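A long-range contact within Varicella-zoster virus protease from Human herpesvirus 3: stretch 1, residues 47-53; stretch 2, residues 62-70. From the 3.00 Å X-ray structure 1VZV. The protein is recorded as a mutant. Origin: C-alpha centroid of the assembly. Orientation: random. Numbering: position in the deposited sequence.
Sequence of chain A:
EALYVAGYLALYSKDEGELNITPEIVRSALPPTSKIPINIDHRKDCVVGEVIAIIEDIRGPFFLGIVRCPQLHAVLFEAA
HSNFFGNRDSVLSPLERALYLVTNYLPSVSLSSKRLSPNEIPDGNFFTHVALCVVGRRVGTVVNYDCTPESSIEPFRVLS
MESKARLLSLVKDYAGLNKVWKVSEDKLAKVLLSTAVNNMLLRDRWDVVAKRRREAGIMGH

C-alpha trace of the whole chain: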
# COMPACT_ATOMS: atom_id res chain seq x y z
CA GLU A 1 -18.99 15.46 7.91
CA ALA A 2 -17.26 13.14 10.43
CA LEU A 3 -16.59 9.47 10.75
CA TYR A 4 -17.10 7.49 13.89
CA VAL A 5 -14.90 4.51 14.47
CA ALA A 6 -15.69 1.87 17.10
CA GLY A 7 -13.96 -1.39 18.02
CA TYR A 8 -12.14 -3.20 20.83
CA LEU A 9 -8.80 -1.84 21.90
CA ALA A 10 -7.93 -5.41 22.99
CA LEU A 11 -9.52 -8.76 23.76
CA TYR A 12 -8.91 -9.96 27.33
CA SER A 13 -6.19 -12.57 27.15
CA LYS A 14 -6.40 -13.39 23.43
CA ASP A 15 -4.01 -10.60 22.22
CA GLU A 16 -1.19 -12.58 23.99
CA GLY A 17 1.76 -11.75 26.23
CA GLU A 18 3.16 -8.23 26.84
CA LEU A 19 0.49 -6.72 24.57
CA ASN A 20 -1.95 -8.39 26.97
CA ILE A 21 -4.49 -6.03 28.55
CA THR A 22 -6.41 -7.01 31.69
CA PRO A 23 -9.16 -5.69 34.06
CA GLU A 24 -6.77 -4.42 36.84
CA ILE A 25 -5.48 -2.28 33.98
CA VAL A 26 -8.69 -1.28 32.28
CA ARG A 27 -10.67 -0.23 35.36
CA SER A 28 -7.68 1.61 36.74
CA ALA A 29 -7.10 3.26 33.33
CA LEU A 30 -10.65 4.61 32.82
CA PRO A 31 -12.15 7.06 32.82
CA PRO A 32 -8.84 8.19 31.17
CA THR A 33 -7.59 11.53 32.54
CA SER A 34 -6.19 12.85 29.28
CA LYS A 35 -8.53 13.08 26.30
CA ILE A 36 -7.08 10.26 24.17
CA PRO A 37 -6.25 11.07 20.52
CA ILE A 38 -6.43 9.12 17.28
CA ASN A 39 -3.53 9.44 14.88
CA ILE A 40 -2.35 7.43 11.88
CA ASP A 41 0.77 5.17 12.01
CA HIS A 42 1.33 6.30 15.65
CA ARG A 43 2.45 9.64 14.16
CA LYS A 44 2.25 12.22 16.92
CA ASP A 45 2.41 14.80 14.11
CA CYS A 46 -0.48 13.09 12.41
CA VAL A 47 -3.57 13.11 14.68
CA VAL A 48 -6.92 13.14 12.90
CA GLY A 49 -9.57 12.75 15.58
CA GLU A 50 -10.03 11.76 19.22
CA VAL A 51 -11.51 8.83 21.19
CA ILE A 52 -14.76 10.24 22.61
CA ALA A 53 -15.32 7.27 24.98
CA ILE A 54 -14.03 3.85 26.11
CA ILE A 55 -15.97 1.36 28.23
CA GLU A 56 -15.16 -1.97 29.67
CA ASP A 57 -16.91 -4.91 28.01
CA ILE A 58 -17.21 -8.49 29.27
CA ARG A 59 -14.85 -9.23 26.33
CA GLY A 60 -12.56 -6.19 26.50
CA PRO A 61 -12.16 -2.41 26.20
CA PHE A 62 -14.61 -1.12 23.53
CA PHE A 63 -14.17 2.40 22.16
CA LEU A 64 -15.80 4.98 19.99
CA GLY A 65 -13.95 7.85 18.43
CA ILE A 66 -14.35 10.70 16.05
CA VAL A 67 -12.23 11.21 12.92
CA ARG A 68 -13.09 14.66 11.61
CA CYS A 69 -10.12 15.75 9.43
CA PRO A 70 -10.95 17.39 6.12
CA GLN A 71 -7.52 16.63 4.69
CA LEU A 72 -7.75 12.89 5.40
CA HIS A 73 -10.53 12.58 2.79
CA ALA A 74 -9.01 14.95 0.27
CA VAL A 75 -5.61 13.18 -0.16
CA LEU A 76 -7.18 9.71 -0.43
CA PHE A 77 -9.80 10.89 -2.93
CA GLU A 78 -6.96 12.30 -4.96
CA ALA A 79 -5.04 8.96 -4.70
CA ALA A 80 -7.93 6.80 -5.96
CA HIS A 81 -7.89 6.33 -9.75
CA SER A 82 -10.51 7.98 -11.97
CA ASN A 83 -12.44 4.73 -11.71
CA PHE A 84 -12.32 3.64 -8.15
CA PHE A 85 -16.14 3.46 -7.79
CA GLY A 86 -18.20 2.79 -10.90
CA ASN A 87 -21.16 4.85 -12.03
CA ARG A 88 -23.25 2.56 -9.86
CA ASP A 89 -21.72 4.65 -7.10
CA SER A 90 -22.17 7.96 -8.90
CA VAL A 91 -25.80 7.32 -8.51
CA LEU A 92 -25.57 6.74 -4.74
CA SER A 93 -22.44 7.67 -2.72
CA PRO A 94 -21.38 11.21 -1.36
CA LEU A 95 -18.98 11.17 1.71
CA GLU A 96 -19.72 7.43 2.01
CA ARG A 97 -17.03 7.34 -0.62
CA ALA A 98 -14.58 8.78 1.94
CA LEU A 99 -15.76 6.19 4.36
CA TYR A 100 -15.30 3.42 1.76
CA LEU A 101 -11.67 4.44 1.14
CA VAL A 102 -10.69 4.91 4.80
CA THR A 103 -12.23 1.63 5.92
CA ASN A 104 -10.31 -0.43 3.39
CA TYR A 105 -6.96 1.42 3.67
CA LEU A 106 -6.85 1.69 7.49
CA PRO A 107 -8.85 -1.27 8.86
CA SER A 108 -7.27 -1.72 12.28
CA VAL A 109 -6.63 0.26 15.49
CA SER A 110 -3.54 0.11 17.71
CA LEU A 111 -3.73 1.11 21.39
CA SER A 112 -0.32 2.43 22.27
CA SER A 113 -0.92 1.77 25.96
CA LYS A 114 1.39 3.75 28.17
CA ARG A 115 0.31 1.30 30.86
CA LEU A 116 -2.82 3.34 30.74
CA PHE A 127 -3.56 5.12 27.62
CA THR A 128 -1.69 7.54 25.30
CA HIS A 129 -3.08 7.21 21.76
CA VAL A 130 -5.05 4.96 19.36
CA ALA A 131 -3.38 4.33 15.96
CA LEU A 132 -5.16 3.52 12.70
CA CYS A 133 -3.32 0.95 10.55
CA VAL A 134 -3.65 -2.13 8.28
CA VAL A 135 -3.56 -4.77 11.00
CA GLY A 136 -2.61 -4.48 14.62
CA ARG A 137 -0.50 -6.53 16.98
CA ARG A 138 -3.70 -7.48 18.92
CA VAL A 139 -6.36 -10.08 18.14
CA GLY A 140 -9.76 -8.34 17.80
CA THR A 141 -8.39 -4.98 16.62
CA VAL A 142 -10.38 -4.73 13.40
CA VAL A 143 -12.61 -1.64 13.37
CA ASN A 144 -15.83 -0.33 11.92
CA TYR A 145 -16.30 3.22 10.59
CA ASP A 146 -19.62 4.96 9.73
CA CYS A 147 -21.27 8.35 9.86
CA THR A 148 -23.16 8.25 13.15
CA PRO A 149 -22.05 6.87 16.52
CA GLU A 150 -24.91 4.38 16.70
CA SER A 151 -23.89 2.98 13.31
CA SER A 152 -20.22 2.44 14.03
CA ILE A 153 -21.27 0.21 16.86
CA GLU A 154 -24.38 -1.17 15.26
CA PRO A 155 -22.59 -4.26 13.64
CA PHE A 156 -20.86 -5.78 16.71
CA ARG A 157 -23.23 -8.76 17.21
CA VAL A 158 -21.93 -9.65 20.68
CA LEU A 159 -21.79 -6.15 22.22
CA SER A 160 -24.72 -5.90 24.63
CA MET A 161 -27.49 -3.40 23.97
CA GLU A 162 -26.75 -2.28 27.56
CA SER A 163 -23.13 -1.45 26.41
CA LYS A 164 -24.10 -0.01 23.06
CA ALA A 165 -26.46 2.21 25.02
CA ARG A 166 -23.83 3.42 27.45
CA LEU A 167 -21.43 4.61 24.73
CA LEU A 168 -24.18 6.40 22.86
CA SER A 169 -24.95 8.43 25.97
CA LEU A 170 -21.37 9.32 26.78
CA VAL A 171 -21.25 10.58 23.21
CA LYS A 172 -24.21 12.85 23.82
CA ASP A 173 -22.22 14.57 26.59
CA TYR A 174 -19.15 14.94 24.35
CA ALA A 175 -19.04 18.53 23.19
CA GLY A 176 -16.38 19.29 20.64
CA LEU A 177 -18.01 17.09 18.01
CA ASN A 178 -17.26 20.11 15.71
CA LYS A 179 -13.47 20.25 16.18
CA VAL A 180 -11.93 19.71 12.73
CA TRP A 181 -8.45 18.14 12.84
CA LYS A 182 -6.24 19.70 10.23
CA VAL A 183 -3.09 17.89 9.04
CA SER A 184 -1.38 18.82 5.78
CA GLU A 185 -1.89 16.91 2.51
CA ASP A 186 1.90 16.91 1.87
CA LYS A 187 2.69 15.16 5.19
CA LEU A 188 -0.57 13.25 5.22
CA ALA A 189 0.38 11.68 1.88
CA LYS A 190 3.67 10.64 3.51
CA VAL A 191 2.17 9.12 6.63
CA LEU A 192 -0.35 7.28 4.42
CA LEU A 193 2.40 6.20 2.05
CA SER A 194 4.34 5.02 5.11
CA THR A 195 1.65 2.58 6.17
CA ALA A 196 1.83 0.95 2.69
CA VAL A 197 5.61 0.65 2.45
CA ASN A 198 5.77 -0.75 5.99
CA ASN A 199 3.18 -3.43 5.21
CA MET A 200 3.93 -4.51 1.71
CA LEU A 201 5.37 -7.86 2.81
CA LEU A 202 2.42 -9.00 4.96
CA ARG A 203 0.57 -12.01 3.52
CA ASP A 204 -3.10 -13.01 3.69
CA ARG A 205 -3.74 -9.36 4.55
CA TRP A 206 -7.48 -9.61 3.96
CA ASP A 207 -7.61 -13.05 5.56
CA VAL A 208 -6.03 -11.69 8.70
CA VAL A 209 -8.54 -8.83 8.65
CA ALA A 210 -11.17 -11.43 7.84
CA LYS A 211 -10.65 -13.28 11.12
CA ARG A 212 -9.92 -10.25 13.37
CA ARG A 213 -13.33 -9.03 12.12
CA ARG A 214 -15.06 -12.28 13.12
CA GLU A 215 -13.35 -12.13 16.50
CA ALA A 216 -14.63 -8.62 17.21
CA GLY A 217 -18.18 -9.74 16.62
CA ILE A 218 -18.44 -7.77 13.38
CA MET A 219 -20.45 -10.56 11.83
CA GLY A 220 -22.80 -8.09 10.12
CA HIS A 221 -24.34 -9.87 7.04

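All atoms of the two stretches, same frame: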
# COMPACT_ATOMS: atom_id res chain seq x y z
N VAL A 47 -2.36 13.41 13.90
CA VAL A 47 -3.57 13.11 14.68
C VAL A 47 -4.70 13.60 13.82
O VAL A 47 -4.60 14.68 13.23
CB VAL A 47 -3.57 13.87 16.03
CG1 VAL A 47 -4.87 13.68 16.75
CG2 VAL A 47 -2.40 13.41 16.90
N VAL A 48 -5.77 12.82 13.75
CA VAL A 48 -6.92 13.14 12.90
C VAL A 48 -8.29 13.01 13.56
O VAL A 48 -9.32 13.00 12.87
CB VAL A 48 -6.94 12.22 11.66
CG1 VAL A 48 -5.78 12.54 10.74
CG2 VAL A 48 -6.89 10.77 12.11
N GLY A 49 -8.31 12.90 14.89
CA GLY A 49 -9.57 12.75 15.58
C GLY A 49 -9.24 12.47 17.02
O GLY A 49 -8.09 12.64 17.43
N GLU A 50 -10.24 12.07 17.81
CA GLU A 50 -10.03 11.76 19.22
C GLU A 50 -11.09 10.80 19.78
O GLU A 50 -12.29 10.94 19.49
CB GLU A 50 -10.01 13.04 20.07
CG GLU A 50 -11.39 13.66 20.39
CD GLU A 50 -11.35 14.64 21.57
OE1 GLU A 50 -10.79 14.30 22.62
OE2 GLU A 50 -11.89 15.75 21.44
N VAL A 51 -10.63 9.81 20.54
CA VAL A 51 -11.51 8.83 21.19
C VAL A 51 -12.50 9.60 22.08
O VAL A 51 -12.08 10.27 23.02
CB VAL A 51 -10.67 7.84 22.10
CG1 VAL A 51 -11.52 7.26 23.22
CG2 VAL A 51 -10.10 6.72 21.27
N ILE A 52 -13.79 9.52 21.79
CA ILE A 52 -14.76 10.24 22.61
C ILE A 52 -15.24 9.44 23.81
O ILE A 52 -15.88 10.00 24.68
CB ILE A 52 -15.96 10.80 21.79
CG1 ILE A 52 -16.98 9.72 21.48
CG2 ILE A 52 -15.48 11.43 20.49
CD1 ILE A 52 -18.00 10.17 20.45
N ALA A 53 -14.92 8.14 23.86
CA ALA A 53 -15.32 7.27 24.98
C ALA A 53 -14.81 5.84 24.87
O ALA A 53 -14.73 5.28 23.78
CB ALA A 53 -16.85 7.25 25.12
N PHE A 62 -13.91 -1.45 24.79
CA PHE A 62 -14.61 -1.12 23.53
C PHE A 62 -14.64 0.40 23.43
O PHE A 62 -15.03 1.07 24.38
CB PHE A 62 -16.03 -1.67 23.53
CG PHE A 62 -16.72 -1.54 22.21
CD1 PHE A 62 -16.54 -2.49 21.22
CD2 PHE A 62 -17.53 -0.45 21.93
CE1 PHE A 62 -17.14 -2.35 19.97
CE2 PHE A 62 -18.13 -0.30 20.69
CZ PHE A 62 -17.94 -1.25 19.71
N PHE A 63 -14.23 0.95 22.29
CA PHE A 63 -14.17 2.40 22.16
C PHE A 63 -14.92 2.95 21.00
O PHE A 63 -15.23 2.26 20.05
CB PHE A 63 -12.73 2.89 22.04
CG PHE A 63 -12.19 2.97 20.61
CD1 PHE A 63 -11.97 1.83 19.85
CD2 PHE A 63 -11.85 4.20 20.06
CE1 PHE A 63 -11.42 1.91 18.58
CE2 PHE A 63 -11.31 4.27 18.79
CZ PHE A 63 -11.10 3.13 18.06
N LEU A 64 -15.12 4.25 21.05
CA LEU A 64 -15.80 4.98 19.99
C LEU A 64 -14.94 6.23 19.82
O LEU A 64 -14.38 6.76 20.78
CB LEU A 64 -17.23 5.31 20.43
CG LEU A 64 -18.17 6.05 19.48
CD1 LEU A 64 -18.25 5.37 18.14
CD2 LEU A 64 -19.54 6.10 20.11
N GLY A 65 -14.77 6.68 18.59
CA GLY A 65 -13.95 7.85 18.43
C GLY A 65 -14.45 8.64 17.26
O GLY A 65 -15.30 8.17 16.49
N ILE A 66 -13.97 9.87 17.16
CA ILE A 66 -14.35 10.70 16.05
C ILE A 66 -13.12 11.06 15.20
O ILE A 66 -12.02 11.30 15.73
CB ILE A 66 -15.17 11.95 16.53
CG1 ILE A 66 -15.82 12.64 15.34
CG2 ILE A 66 -14.30 12.93 17.28
CD1 ILE A 66 -16.90 13.58 15.74
N VAL A 67 -13.27 10.91 13.89
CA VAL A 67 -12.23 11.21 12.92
C VAL A 67 -12.87 12.27 12.01
O VAL A 67 -13.68 11.98 11.13
CB VAL A 67 -11.75 9.93 12.15
CG1 VAL A 67 -10.77 10.29 11.02
CG2 VAL A 67 -11.08 8.96 13.12
N ARG A 68 -12.59 13.52 12.34
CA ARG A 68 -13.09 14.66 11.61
C ARG A 68 -11.85 15.45 11.17
O ARG A 68 -11.36 16.30 11.91
CB ARG A 68 -13.98 15.49 12.53
CG ARG A 68 -14.62 16.72 11.90
CD ARG A 68 -15.37 17.51 12.98
NE ARG A 68 -16.63 16.88 13.37
CZ ARG A 68 -17.83 17.36 13.03
NH1 ARG A 68 -17.93 18.52 12.38
NH2 ARG A 68 -18.94 16.70 13.40
N CYS A 69 -11.31 15.10 10.01
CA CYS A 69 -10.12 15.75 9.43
C CYS A 69 -10.42 15.96 7.95
O CYS A 69 -10.48 15.02 7.17
CB CYS A 69 -8.85 14.89 9.62
SG CYS A 69 -7.39 15.44 8.65
N PRO A 70 -10.66 17.20 7.54
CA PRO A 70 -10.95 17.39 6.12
C PRO A 70 -9.86 16.92 5.19
O PRO A 70 -10.16 16.39 4.12
CB PRO A 70 -11.21 18.90 6.00
CG PRO A 70 -10.36 19.48 7.08
CD PRO A 70 -10.59 18.49 8.24

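Residues 47-53 and the strand 62-67 run antiparallel, and backbone hydrogen bonds hold them together. Glu50 and Ile66 form a reciprocal pair: Ile66 N donates to Glu50 O at 3.1 Å in a nearly straight bond, while Glu50 N donates to Ile66 O at 2.8 Å with a more bent approach. Farther along, Leu64 N donates to Ala53 O at 2.9 Å. Leu64 O receives Ile52 N at 3.0 Å and, weakly, Ala53 N at 3.4 Å. Two successive amides thus converge on one carbonyl, the signature of a beta bulge: the register shifts by one between Val51 and Ala53. Ile52, with a psi of -10°, departs from regular strand geometry here, and its CA-to-CB bond points sideways.

Between the hydrogen-bonded pairs, the backbones approach closely. Val51 CA lies 3.8 Å from Gly65 CA, and a side chain on Gly65 would be tight against Val51, its ideal CB falling 3.4 Å from Val51 CA; glycine suits this narrow place. CA-H...O contacts supplement the ladder, with Val67 CA 3.4 Å from Val48 O and Phe63 CA 3.4 Å from Ala53 O.

Apolar side chains fill the remaining space. Branched Ile52 is well suited to bridging two neighbours: its CG2 meets Ile66 CG2 at 3.7 Å, while its CD1 reaches Leu64 CG at 4.2 Å. Val51, whose CB points to the same face as that of Val67, brings CG2 to 3.3 Å from Phe63 CD2, a snug oblique approach to the ring. Compact Val48 packs with CG2 4.1 Å from Val67 CG1 and its CB 3.9 Å from Cys69 CB. Cys69 also serves as a helix N-cap, its small side chain capping a backbone nitrogen just beyond the stretch. Partly exposed Glu50 has its carboxylate atom OE2 hydrogen-bonded elsewhere in the structure.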